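Local coordinates for extracellular solute-binding protein, family 3 (Methylophaga aminisulfidivorans MP, PDB 5SV6) that is of unknown function but has a periplasmic binding protein-like architecture and is probably linked to the methanol dehydrogenase system, at residues 180-185 against 197-202; 53-58 against 89-94; 75-80 against 269-274. One frame throughout, in Å; residues are numbered along the deposited sequence.

How the interactions relate
Interaction 2 comes first along the chain and closes before interaction 1 opens; interaction 3, between residues 75-80 and 269-274, encloses interaction 1 and alternates with interaction 2. Interactions 1 and 2 have centres 15 Å apart and touch through P197 CD, 3.8 Å from M56 O, so helix 197-206 meets the M56-P57 part of segment 53-58. Interaction 3 is remote, its centre 23 Å from that of interaction 2 and 36 Å from that of interaction 1, on the other side of the chain's centre from the latter. Together they span what are probably the two lobes of a family 3 solute-binding fold, with interactions 1 and 2 probably meeting where the lobes approach each other.

Interaction 1: residues 180-185 against 197-202; sequences MSLIGF and PDLLVS
L182 drives its forked end against two successive leucines of helix 197-206, L199 and L200, and these three residues carry most of the buried surface. The fork divides the work. CD1 of L182 reaches CD2 of L200 at 3.7 Å, while its other methyl, CD2, rests 4.0 Å from CD2 of L199. A leucine suits this place because its two methyls can serve two neighbours at once, and CG of L182 lies beside the backbone N, anti to the carbonyl carbon (chi1 -63°), which carries the fork over to the helix. It crosses both helix leucines obliquely, so that branch ends meet and the chains do not run side by side.

The helix leucines present themselves differently. L200 is buried and starts out tangentially to the loop, but its CD2 methyl swings back to meet L182. L199 points at the loop from the outset, with CG anti to its own nitrogen (chi1 170°); this brings CD2 both against the methyl of L182 and to 3.5 Å from O of L182, an apolar group lying beside a backbone carbonyl. I183 adds a looser touch, its CD1 4.4 Å from L200 CD2, and its side chain also packs on P158. L200 also touches V157, so both side chains rest on the loop that carries V157 and P158. Between the two segments the contact is apolar, and it rests on dispersion and the exclusion of water.

V201 and D198, turned to other sides, pack on helix 216-224. The result is an apolar seam between the irregular segment following helix 172-180 and the first turns of helix 197-206, consistent with a helix-flanked lobe of the two-lobed, periplasmic binding protein-like fold.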
loop_
_atom_site.group_PDB
_atom_site.type_symbol
_atom_site.label_atom_id
_atom_site.label_comp_id
_atom_site.label_asym_id
_atom_site.label_seq_id
_atom_site.Cartn_x
_atom_site.Cartn_y
_atom_site.Cartn_z
HETATM N N MSE A 180 -0.760 -9.894 -16.140
HETATM C CA MSE A 180 -0.687 -11.284 -15.689
HETATM C C MSE A 180 0.727 -11.874 -15.769
HETATM O O MSE A 180 0.998 -12.915 -15.169
HETATM C CB MSE A 180 -1.636 -12.160 -16.498
HETATM C CG MSE A 180 -3.091 -11.873 -16.254
HETATM SE SE MSE A 180 -3.585 -12.011 -14.361
HETATM C CE MSE A 180 -3.729 -10.116 -13.933
ATOM N N SER A 181 1.608 -11.237 -16.536
ATOM C CA SER A 181 3.002 -11.678 -16.627
ATOM C C SER A 181 3.799 -11.181 -15.422
ATOM O O SER A 181 4.933 -11.614 -15.195
ATOM C CB SER A 181 3.657 -11.179 -17.921
ATOM O OG SER A 181 4.029 -9.803 -17.843
ATOM N N LEU A 182 3.205 -10.261 -14.661
ATOM C CA LEU A 182 3.898 -9.621 -13.536
ATOM C C LEU A 182 3.397 -10.058 -12.158
ATOM O O LEU A 182 4.172 -10.132 -11.217
ATOM C CB LEU A 182 3.781 -8.095 -13.619
ATOM C CG LEU A 182 4.415 -7.390 -14.815
ATOM C CD1 LEU A 182 3.997 -5.927 -14.863
ATOM C CD2 LEU A 182 5.932 -7.516 -14.770
ATOM N N ILE A 183 2.097 -10.303 -12.035
ATOM C CA ILE A 183 1.494 -10.513 -10.721
ATOM C C ILE A 183 1.350 -12.008 -10.447
ATOM O O ILE A 183 0.888 -12.758 -11.304
ATOM C CB ILE A 183 0.110 -9.822 -10.614
ATOM C CG1 ILE A 183 0.214 -8.325 -10.954
ATOM C CG2 ILE A 183 -0.491 -10.020 -9.220
ATOM C CD1 ILE A 183 1.179 -7.532 -10.051
ATOM N N GLY A 184 1.749 -12.438 -9.256
ATOM C CA GLY A 184 1.650 -13.842 -8.897
ATOM C C GLY A 184 0.259 -14.218 -8.431
ATOM O O GLY A 184 -0.440 -13.408 -7.809
ATOM N N PHE A 185 -0.164 -15.441 -8.748
ATOM C CA PHE A 185 -1.415 -15.966 -8.210
ATOM C C PHE A 185 -1.185 -17.340 -7.599
ATOM O O PHE A 185 -0.209 -18.021 -7.925
ATOM C CB PHE A 185 -2.495 -16.068 -9.290
ATOM C CG PHE A 185 -3.024 -14.740 -9.751
ATOM C CD1 PHE A 185 -2.322 -13.983 -10.675
ATOM C CD2 PHE A 185 -4.233 -14.257 -9.271
ATOM C CE1 PHE A 185 -2.814 -12.760 -11.105
ATOM C CE2 PHE A 185 -4.732 -13.041 -9.701
ATOM C CZ PHE A 185 -4.020 -12.292 -10.615
ATOM N N PRO A 197 6.068 -4.909 -5.168
ATOM C CA PRO A 197 5.856 -3.665 -5.925
ATOM C C PRO A 197 7.125 -3.081 -6.560
ATOM O O PRO A 197 7.027 -2.300 -7.516
ATOM C CB PRO A 197 5.300 -2.706 -4.865
ATOM C CG PRO A 197 5.782 -3.264 -3.560
ATOM C CD PRO A 197 5.741 -4.748 -3.741
ATOM N N ASP A 198 8.297 -3.429 -6.028
ATOM C CA ASP A 198 9.556 -2.992 -6.630
ATOM C C ASP A 198 9.710 -3.487 -8.078
ATOM O O ASP A 198 10.353 -2.844 -8.903
ATOM C CB ASP A 198 10.734 -3.463 -5.786
ATOM C CG ASP A 198 10.791 -4.966 -5.663
ATOM O OD1 ASP A 198 9.820 -5.556 -5.142
ATOM O OD2 ASP A 198 11.803 -5.559 -6.097
ATOM N N LEU A 199 9.124 -4.641 -8.377
ATOM C CA LEU A 199 9.054 -5.136 -9.749
ATOM C C LEU A 199 8.303 -4.155 -10.659
ATOM O O LEU A 199 8.728 -3.863 -11.784
ATOM C CB LEU A 199 8.343 -6.496 -9.764
ATOM C CG LEU A 199 7.981 -7.032 -11.151
ATOM C CD1 LEU A 199 9.244 -7.317 -11.965
ATOM C CD2 LEU A 199 7.079 -8.263 -11.061
ATOM N N LEU A 200 7.170 -3.653 -10.183
ATOM C CA LEU A 200 6.369 -2.741 -10.998
ATOM C C LEU A 200 7.108 -1.427 -11.271
ATOM O O LEU A 200 7.071 -0.915 -12.385
ATOM C CB LEU A 200 4.994 -2.483 -10.365
ATOM C CG LEU A 200 4.130 -3.736 -10.164
ATOM C CD1 LEU A 200 2.769 -3.394 -9.576
ATOM C CD2 LEU A 200 3.941 -4.443 -11.478
ATOM N N VAL A 201 7.794 -0.891 -10.268
ATOM C CA VAL A 201 8.600 0.309 -10.493
ATOM C C VAL A 201 9.716 0.023 -11.504
ATOM O O VAL A 201 9.991 0.827 -12.405
ATOM C CB VAL A 201 9.156 0.883 -9.177
ATOM C CG1 VAL A 201 10.089 2.064 -9.460
ATOM C CG2 VAL A 201 7.998 1.320 -8.274
ATOM N N SER A 202 10.335 -1.144 -11.369
ATOM C CA SER A 202 11.415 -1.556 -12.262
ATOM C C SER A 202 10.988 -1.628 -13.727
ATOM O O SER A 202 11.782 -1.352 -14.624
ATOM C CB SER A 202 11.985 -2.899 -11.814
ATOM O OG SER A 202 12.777 -2.712 -10.657
#

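Interaction 2: residues 53-58 against 89-94; sequences SDEMPY and KAAIFL
E55 sends its carboxylate across to the backbone of A90 and A91, where A91 N donates a nearly straight hydrogen bond to E55 OE1 (2.9 Å, 169°). The side chain starts extended, CG anti to the backbone N (chi1 -177°), and then bends at chi2, which turns the carboxylate onto the A91 peptide. The donor comes from well above the carboxylate plane, 61° out of it, so the flat group is met over its face. The A91 methyl packs on that same face, with CB 3.6 Å from E55 CD. A90 CB is also 3.6 Å from E55 OE1 but does not lie over that face. Small alanines suit these places, since they let the carboxylate come close to the main chain.

E55 OE2 is served separately: a water donates to it at 2.7 Å and accepts from I92 N at 2.9 Å. A second water links K89 O to D54 N, the latter bond weak. F93 N and L94 N bond back to A90 O and A91 O, in the turn that leads into helix 94-99. An alanine in place of E55 would remove the carboxylate and is likely to leave A91 N without its acceptor and the bridging water without one of its mates. Two successive amides thus face a buried acid, one directly and one through water, an arrangement that would probably stabilise the ionised carboxylate at the entry to the helix.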
loop_
_atom_site.group_PDB
_atom_site.type_symbol
_atom_site.label_atom_id
_atom_site.label_comp_id
_atom_site.label_asym_id
_atom_site.label_seq_id
_atom_site.Cartn_x
_atom_site.Cartn_y
_atom_site.Cartn_z
ATOM N N SER A 53 6.252 -11.765 7.061
ATOM C CA SER A 53 7.688 -12.002 7.095
ATOM C C SER A 53 8.389 -11.646 5.771
ATOM O O SER A 53 9.610 -11.630 5.703
ATOM C CB SER A 53 7.981 -13.441 7.520
ATOM O OG SER A 53 7.539 -14.347 6.530
ATOM N N ASP A 54 7.624 -11.341 4.728
ATOM C CA ASP A 54 8.222 -11.045 3.423
ATOM C C ASP A 54 7.308 -10.156 2.595
ATOM O O ASP A 54 6.746 -10.600 1.591
ATOM C CB ASP A 54 8.517 -12.337 2.647
ATOM C CG ASP A 54 9.423 -12.102 1.433
ATOM O OD1 ASP A 54 10.229 -11.147 1.462
ATOM O OD2 ASP A 54 9.331 -12.874 0.452
ATOM N N GLU A 55 7.126 -8.911 3.024
ATOM C CA GLU A 55 6.288 -7.997 2.248
ATOM C C GLU A 55 6.831 -6.568 2.290
ATOM O O GLU A 55 6.191 -5.659 2.804
ATOM C CB GLU A 55 4.819 -8.051 2.691
ATOM C CG GLU A 55 3.906 -7.154 1.851
ATOM C CD GLU A 55 2.646 -7.827 1.362
ATOM O OE1 GLU A 55 2.563 -9.076 1.398
ATOM O OE2 GLU A 55 1.735 -7.085 0.928
HETATM N N MSE A 56 8.036 -6.393 1.763
HETATM C CA MSE A 56 8.631 -5.074 1.665
HETATM C C MSE A 56 7.795 -4.256 0.686
HETATM O O MSE A 56 7.190 -4.819 -0.233
HETATM C CB MSE A 56 10.094 -5.187 1.209
HETATM C CG MSE A 56 10.995 -5.810 2.253
HETATM SE SE MSE A 56 11.002 -4.770 3.905
HETATM C CE MSE A 56 12.363 -3.434 3.480
ATOM N N PRO A 57 7.747 -2.930 0.876
ATOM C CA PRO A 57 8.527 -2.188 1.880
ATOM C C PRO A 57 7.832 -2.087 3.244
ATOM O O PRO A 57 8.371 -1.447 4.140
ATOM C CB PRO A 57 8.671 -0.801 1.244
ATOM C CG PRO A 57 7.366 -0.626 0.480
ATOM C CD PRO A 57 6.967 -2.026 0.005
ATOM N N TYR A 58 6.668 -2.716 3.392
ATOM C CA TYR A 58 5.935 -2.664 4.651
ATOM C C TYR A 58 6.655 -3.364 5.792
ATOM O O TYR A 58 6.776 -2.808 6.885
ATOM C CB TYR A 58 4.544 -3.304 4.518
ATOM C CG TYR A 58 3.628 -2.714 3.465
ATOM C CD1 TYR A 58 3.523 -3.292 2.207
ATOM C CD2 TYR A 58 2.831 -1.618 3.743
ATOM C CE1 TYR A 58 2.666 -2.784 1.255
ATOM C CE2 TYR A 58 1.972 -1.095 2.788
ATOM C CZ TYR A 58 1.900 -1.681 1.550
ATOM O OH TYR A 58 1.035 -1.165 0.608
ATOM N N LYS A 89 2.247 -15.751 4.846
ATOM C CA LYS A 89 1.344 -15.327 3.791
ATOM C C LYS A 89 1.504 -13.827 3.528
ATOM O O LYS A 89 2.143 -13.113 4.306
ATOM C CB LYS A 89 -0.107 -15.645 4.163
ATOM C CG LYS A 89 -0.393 -17.117 4.477
ATOM C CD LYS A 89 -0.660 -17.925 3.217
ATOM C CE LYS A 89 -2.015 -17.605 2.608
ATOM N NZ LYS A 89 -3.128 -18.439 3.170
ATOM N N ALA A 90 0.921 -13.366 2.429
ATOM C CA ALA A 90 0.936 -11.956 2.073
ATOM C C ALA A 90 0.231 -11.163 3.168
ATOM O O ALA A 90 -0.633 -11.700 3.851
ATOM C CB ALA A 90 0.235 -11.758 0.745
ATOM N N ALA A 91 0.591 -9.890 3.325
ATOM C CA ALA A 91 0.022 -9.054 4.388
ATOM C C ALA A 91 -1.497 -8.905 4.289
ATOM O O ALA A 91 -2.178 -8.688 5.295
ATOM C CB ALA A 91 0.700 -7.672 4.417
ATOM N N ILE A 92 -2.039 -9.033 3.085
ATOM C CA ILE A 92 -3.486 -8.926 2.908
ATOM C C ILE A 92 -4.262 -9.975 3.728
ATOM O O ILE A 92 -5.448 -9.785 4.014
ATOM C CB ILE A 92 -3.888 -8.959 1.394
ATOM C CG1 ILE A 92 -5.324 -8.460 1.186
ATOM C CG2 ILE A 92 -3.693 -10.352 0.802
ATOM C CD1 ILE A 92 -5.748 -8.394 -0.282
ATOM N N PHE A 93 -3.586 -11.052 4.139
ATOM C CA PHE A 93 -4.197 -12.106 4.970
ATOM C C PHE A 93 -3.997 -11.960 6.485
ATOM O O PHE A 93 -4.435 -12.819 7.255
ATOM C CB PHE A 93 -3.669 -13.488 4.563
ATOM C CG PHE A 93 -4.026 -13.881 3.167
ATOM C CD1 PHE A 93 -3.046 -13.986 2.192
ATOM C CD2 PHE A 93 -5.344 -14.122 2.818
ATOM C CE1 PHE A 93 -3.371 -14.336 0.894
ATOM C CE2 PHE A 93 -5.678 -14.477 1.515
ATOM C CZ PHE A 93 -4.692 -14.583 0.557
ATOM N N LEU A 94 -3.326 -10.901 6.916
ATOM C CA LEU A 94 -3.031 -10.728 8.336
ATOM C C LEU A 94 -4.289 -10.611 9.196
ATOM O O LEU A 94 -4.340 -11.114 10.314
ATOM C CB LEU A 94 -2.160 -9.494 8.540
ATOM C CG LEU A 94 -0.709 -9.634 8.085
ATOM C CD1 LEU A 94 0.016 -8.308 8.277
ATOM C CD2 LEU A 94 -0.045 -10.727 8.893
HETATM O O HOH W 1 5.186 -12.625 4.131
HETATM O O HOH W 2 -0.648 -8.408 0.649
#

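Interaction 3: residues 75-80 against 269-274; sequences ADTMDR and NTALHK
No ring takes part where T77 meets A271; the flat group here is the A271 carbonyl, which the T77 methyl CG2 approaches alongside its oxygen, 3.6 Å from A271 O. The same methyl is 3.7 Å from A271 CB. OG1 of T77 lies beside the backbone N (chi1 -54°), where it bonds I73 O; this puts CG2 anti to that nitrogen and facing the other helix. A threonine suits this place by offering a methyl outward and settling its hydroxyl inside its own helix.

T77 O accepts from two waters, at 2.7 and 2.8 Å. Both waters also accept from K274 NZ, one of these two bonds being weak, so a pair of bridges joins the helix end to an exposed lysine. K274 earns its position twice, since its CB also lies 4.0 Å from T77 CG2 and its chain bends at chi3, which brings NZ to the two waters. M78, modelled as selenomethionine, lays CG 3.6 Å from A271 CB; the alanine, being small, lets the two backbones come close, 5.7 Å from T77 CA to A271 CA.

Helix 66-77 ends here in a Schellman motif. D79 takes positive phi (56°), while R80 N bonds A75 O and D79 N bonds D76 O. Beyond the contact, M78 spreads over L264, E267 and I268 of helix 262-274 and over L47 of strand 47-52, and R80 forms a salt bridge with E267. On another side of helix 262-274, N269 and L272 lie on S120 of strand 118-133, so this helix packs between the end of helix 66-77 and that strand.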
loop_
_atom_site.group_PDB
_atom_site.type_symbol
_atom_site.label_atom_id
_atom_site.label_comp_id
_atom_site.label_asym_id
_atom_site.label_seq_id
_atom_site.Cartn_x
_atom_site.Cartn_y
_atom_site.Cartn_z
ATOM N N ALA A 75 4.819 0.498 20.240
ATOM C CA ALA A 75 5.039 -0.280 21.463
ATOM C C ALA A 75 5.788 0.530 22.537
ATOM O O ALA A 75 5.419 0.496 23.717
ATOM C CB ALA A 75 5.760 -1.576 21.165
ATOM N N ASP A 76 6.834 1.246 22.119
ATOM C CA ASP A 76 7.605 2.106 23.026
ATOM C C ASP A 76 6.699 3.143 23.681
ATOM O O ASP A 76 6.762 3.372 24.889
ATOM C CB ASP A 76 8.723 2.837 22.278
ATOM C CG ASP A 76 9.905 1.933 21.931
ATOM O OD1 ASP A 76 9.957 0.777 22.402
ATOM O OD2 ASP A 76 10.796 2.393 21.184
ATOM N N THR A 77 5.857 3.773 22.868
ATOM C CA THR A 77 4.954 4.820 23.341
ATOM C C THR A 77 3.936 4.299 24.350
ATOM O O THR A 77 3.535 5.020 25.266
ATOM C CB THR A 77 4.249 5.500 22.160
ATOM O OG1 THR A 77 5.243 5.955 21.236
ATOM C CG2 THR A 77 3.403 6.693 22.629
HETATM N N MSE A 78 3.549 3.034 24.201
HETATM C CA MSE A 78 2.599 2.404 25.101
HETATM C C MSE A 78 3.292 1.736 26.278
HETATM O O MSE A 78 2.636 1.108 27.109
HETATM C CB MSE A 78 1.769 1.354 24.344
HETATM C CG MSE A 78 0.968 1.928 23.199
HETATM SE SE MSE A 78 0.127 0.532 22.127
HETATM C CE MSE A 78 -1.281 0.053 23.401
ATOM N N ASP A 79 4.615 1.864 26.338
ATOM C CA ASP A 79 5.417 1.175 27.353
ATOM C C ASP A 79 5.213 -0.340 27.351
ATOM O O ASP A 79 5.117 -0.975 28.407
ATOM C CB ASP A 79 5.144 1.756 28.741
ATOM C CG ASP A 79 5.563 3.210 28.847
ATOM O OD1 ASP A 79 6.695 3.538 28.433
ATOM O OD2 ASP A 79 4.754 4.030 29.327
ATOM N N ARG A 80 5.162 -0.929 26.165
ATOM C CA ARG A 80 5.033 -2.374 26.069
ATOM C C ARG A 80 6.225 -2.992 25.352
ATOM O O ARG A 80 6.888 -2.338 24.547
ATOM C CB ARG A 80 3.751 -2.742 25.328
ATOM C CG ARG A 80 2.478 -2.348 26.052
ATOM C CD ARG A 80 1.299 -2.637 25.161
ATOM N NE ARG A 80 0.014 -2.389 25.798
ATOM C CZ ARG A 80 -0.945 -3.298 25.899
ATOM N NH1 ARG A 80 -0.754 -4.521 25.417
ATOM N NH2 ARG A 80 -2.088 -2.986 26.480
ATOM N N ASN A 269 -5.017 4.764 20.263
ATOM C CA ASN A 269 -5.329 6.113 19.828
ATOM C C ASN A 269 -4.547 7.161 20.620
ATOM O O ASN A 269 -4.074 8.151 20.070
ATOM C CB ASN A 269 -6.835 6.372 19.922
ATOM C CG ASN A 269 -7.592 5.800 18.737
ATOM O OD1 ASN A 269 -7.000 5.554 17.679
ATOM N ND2 ASN A 269 -8.899 5.594 18.899
ATOM N N THR A 270 -4.406 6.919 21.914
ATOM C CA THR A 270 -3.656 7.824 22.767
ATOM C C THR A 270 -2.200 7.841 22.337
ATOM O O THR A 270 -1.594 8.903 22.229
ATOM C CB THR A 270 -3.787 7.399 24.243
ATOM O OG1 THR A 270 -5.126 7.649 24.671
ATOM C CG2 THR A 270 -2.824 8.177 25.153
ATOM N N ALA A 271 -1.643 6.658 22.074
ATOM C CA ALA A 271 -0.241 6.555 21.710
ATOM C C ALA A 271 0.017 7.196 20.345
ATOM O O ALA A 271 1.019 7.879 20.161
ATOM C CB ALA A 271 0.216 5.102 21.714
ATOM N N LEU A 272 -0.885 6.958 19.395
ATOM C CA LEU A 272 -0.768 7.525 18.043
ATOM C C LEU A 272 -0.682 9.041 18.076
ATOM O O LEU A 272 0.134 9.650 17.391
ATOM C CB LEU A 272 -1.964 7.115 17.176
ATOM C CG LEU A 272 -1.985 5.656 16.730
ATOM C CD1 LEU A 272 -3.236 5.341 15.914
ATOM C CD2 LEU A 272 -0.732 5.385 15.926
ATOM N N HIS A 273 -1.540 9.655 18.872
ATOM C CA HIS A 273 -1.498 11.102 18.992
ATOM C C HIS A 273 -0.166 11.544 19.626
ATOM O O HIS A 273 0.502 12.464 19.132
ATOM C CB HIS A 273 -2.705 11.609 19.785
ATOM C CG HIS A 273 -2.847 13.096 19.761
ATOM N ND1 HIS A 273 -2.589 13.886 20.863
ATOM C CD2 HIS A 273 -3.197 13.943 18.763
ATOM C CE1 HIS A 273 -2.781 15.155 20.544
ATOM N NE2 HIS A 273 -3.151 15.217 19.276
ATOM N N LYS A 274 0.239 10.860 20.692
ATOM C CA LYS A 274 1.480 11.206 21.393
ATOM C C LYS A 274 2.711 11.083 20.505
ATOM O O LYS A 274 3.599 11.935 20.532
ATOM C CB LYS A 274 1.668 10.331 22.639
ATOM C CG LYS A 274 1.267 11.013 23.932
ATOM C CD LYS A 274 1.919 10.371 25.167
ATOM C CE LYS A 274 1.141 9.151 25.606
ATOM N NZ LYS A 274 1.729 8.476 26.805
HETATM O O HOH W 3 0.946 6.136 25.314
HETATM O O HOH W 4 4.328 7.237 26.530
#